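Local coordinates for uncharacterized protein (Pseudomonas syringae pv. tomato, PDB 3K4I) that is of unknown function but belongs to the aldolase/RraA sequence family and forms a three-chain assembly with bound magnesium ions, at residues D18-L23 and R52-A57. Numbering follows the deposited sequence.
Sequences DECEHL and RCVGIA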
loop_
_atom_site.group_PDB
_atom_site.type_symbol
_atom_site.label_atom_id
_atom_site.label_comp_id
_atom_site.label_asym_id
_atom_site.label_seq_id
_atom_site.Cartn_x
_atom_site.Cartn_y
_atom_site.Cartn_z
ATOM N N ASP C 18 24.060 14.273 -9.300
ATOM C CA ASP C 18 23.800 15.235 -8.234
ATOM C C ASP C 18 22.542 16.048 -8.510
ATOM O O ASP C 18 21.716 16.237 -7.611
ATOM C CB ASP C 18 25.026 16.119 -7.948
ATOM C CG ASP C 18 26.214 15.309 -7.434
ATOM O OD1 ASP C 18 25.980 14.291 -6.744
ATOM O OD2 ASP C 18 27.371 15.665 -7.729
ATOM N N GLU C 19 22.379 16.476 -9.763
ATOM C CA GLU C 19 21.192 17.202 -10.202
ATOM C C GLU C 19 19.891 16.470 -9.901
ATOM O O GLU C 19 18.904 17.113 -9.570
ATOM C CB GLU C 19 21.239 17.474 -11.688
ATOM C CG GLU C 19 22.326 18.430 -12.106
ATOM C CD GLU C 19 22.150 18.874 -13.539
ATOM O OE1 GLU C 19 21.405 19.846 -13.754
ATOM O OE2 GLU C 19 22.747 18.239 -14.442
ATOM N N CYS C 20 19.905 15.139 -10.023
ATOM C CA CYS C 20 18.720 14.292 -9.766
ATOM C C CYS C 20 18.242 14.263 -8.315
ATOM O O CYS C 20 17.148 13.770 -8.014
ATOM C CB CYS C 20 18.999 12.869 -10.244
ATOM S SG CYS C 20 18.774 12.659 -12.010
ATOM N N GLU C 21 19.064 14.787 -7.410
ATOM C CA GLU C 21 18.668 15.047 -6.018
ATOM C C GLU C 21 17.448 15.947 -5.922
ATOM O O GLU C 21 16.698 15.868 -4.952
ATOM C CB GLU C 21 19.804 15.736 -5.254
ATOM C CG GLU C 21 20.853 14.816 -4.647
ATOM C CD GLU C 21 21.964 15.579 -3.928
ATOM O OE1 GLU C 21 21.702 16.685 -3.365
ATOM O OE2 GLU C 21 23.114 15.070 -3.931
ATOM N N HIS C 22 17.270 16.818 -6.908
ATOM C CA HIS C 22 16.179 17.795 -6.906
ATOM C C HIS C 22 15.186 17.564 -8.038
ATOM O O HIS C 22 14.420 18.477 -8.389
ATOM C CB HIS C 22 16.731 19.226 -6.996
ATOM C CG HIS C 22 17.823 19.510 -6.012
ATOM N ND1 HIS C 22 17.572 19.952 -4.730
ATOM C CD2 HIS C 22 19.171 19.417 -6.122
ATOM C CE1 HIS C 22 18.718 20.125 -4.094
ATOM N NE2 HIS C 22 19.702 19.804 -4.915
ATOM N N LEU C 23 15.190 16.349 -8.600
ATOM C CA LEU C 23 14.257 16.004 -9.656
ATOM C C LEU C 23 13.333 14.885 -9.214
ATOM O O LEU C 23 13.777 13.906 -8.624
ATOM C CB LEU C 23 14.987 15.613 -10.959
ATOM C CG LEU C 23 15.809 16.698 -11.657
ATOM C CD1 LEU C 23 16.568 16.156 -12.877
ATOM C CD2 LEU C 23 14.978 17.960 -12.043
ATOM N N ARG C 52 13.660 8.004 -1.275
ATOM C CA ARG C 52 13.920 8.149 -2.704
ATOM C C ARG C 52 15.348 7.710 -2.970
ATOM O O ARG C 52 16.146 7.604 -2.053
ATOM C CB ARG C 52 13.676 9.606 -3.167
ATOM C CG ARG C 52 14.609 10.636 -2.527
ATOM C CD ARG C 52 14.216 12.065 -2.935
ATOM N NE ARG C 52 14.221 12.303 -4.381
ATOM C CZ ARG C 52 15.316 12.441 -5.127
ATOM N NH1 ARG C 52 16.519 12.369 -4.577
ATOM N NH2 ARG C 52 15.212 12.651 -6.436
ATOM N N CYS C 53 15.654 7.397 -4.212
ATOM C CA CYS C 53 17.045 7.115 -4.576
ATOM C C CYS C 53 17.324 7.472 -5.999
ATOM O O CYS C 53 16.430 7.415 -6.876
ATOM C CB CYS C 53 17.457 5.640 -4.323
ATOM S SG CYS C 53 16.405 4.437 -5.182
ATOM N N VAL C 54 18.601 7.776 -6.212
ATOM C CA VAL C 54 19.180 8.002 -7.519
ATOM C C VAL C 54 20.455 7.193 -7.610
ATOM O O VAL C 54 21.314 7.245 -6.719
ATOM C CB VAL C 54 19.540 9.504 -7.713
ATOM C CG1 VAL C 54 20.077 9.720 -9.103
ATOM C CG2 VAL C 54 18.299 10.350 -7.474
ATOM N N GLY C 55 20.610 6.429 -8.682
ATOM C CA GLY C 55 21.897 5.720 -8.853
ATOM C C GLY C 55 21.916 4.900 -10.127
ATOM O O GLY C 55 20.989 4.978 -10.952
ATOM N N ILE C 56 22.988 4.135 -10.294
ATOM C CA ILE C 56 23.245 3.409 -11.526
ATOM C C ILE C 56 22.738 1.997 -11.376
ATOM O O ILE C 56 23.073 1.338 -10.405
ATOM C CB ILE C 56 24.778 3.381 -11.768
ATOM C CG1 ILE C 56 25.323 4.814 -11.781
ATOM C CG2 ILE C 56 25.109 2.602 -13.018
ATOM C CD1 ILE C 56 24.682 5.767 -12.866
ATOM N N ALA C 57 21.962 1.529 -12.349
ATOM C CA ALA C 57 21.377 0.204 -12.277
ATOM C C ALA C 57 22.459 -0.866 -12.253
ATOM O O ALA C 57 23.336 -0.872 -13.118
ATOM C CB ALA C 57 20.451 -0.035 -13.483
#
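Arg52 reaches from the residue just before strand 53-63 to the backbone carbonyls of Cys20 and Leu23, and its course explains most of the contact. From CB, which points toward residues 18-23, CG turns into the space between the backbone N and the carbonyl carbon (chi1 63°). Beyond CD, a bend at chi3 (-58°) swings NE away from a straight chain. CB, CG, CD and NE find no close partner across the contact; their part is reach, which suits arginine to this place. CZ is the first atom to meet the other side, lying 3.7 Å from both Cys20 O and Glu21 O. NH1 is nearest Glu21 O, at 3.5 Å, but that oxygen sits over one face of the guanidinium, offset toward its rim, and is not hydrogen-bonded to it. NH2 is the gripping atom. It donates to Cys20 O over 2.7 Å, approaching in the carbonyl plane with a C=O...N angle of 158°, and more weakly to Leu23 O at 2.9 Å. One nitrogen thus ties together two carbonyls of residues 20-23, and Cys20 O also takes a weak backbone bond from Leu23 N. In this aldolase/RraA family protein, strand 53-63 belongs to the central mixed sheet, while Cys20 and Leu23 also rest on Val190 of the long helix 186-207, so residues 20-23 lie between that helix and strand 53-63. Two residues on from the arginine, Val54 supplies an apolar patch: its CG1 meets Cys20 CB at 3.5 Å, and its CG2 lies 3.6 Å from Cys20 O. A branched valine suits the strand and offers two methyls to the small, buried cysteine, which makes the touch through its CB.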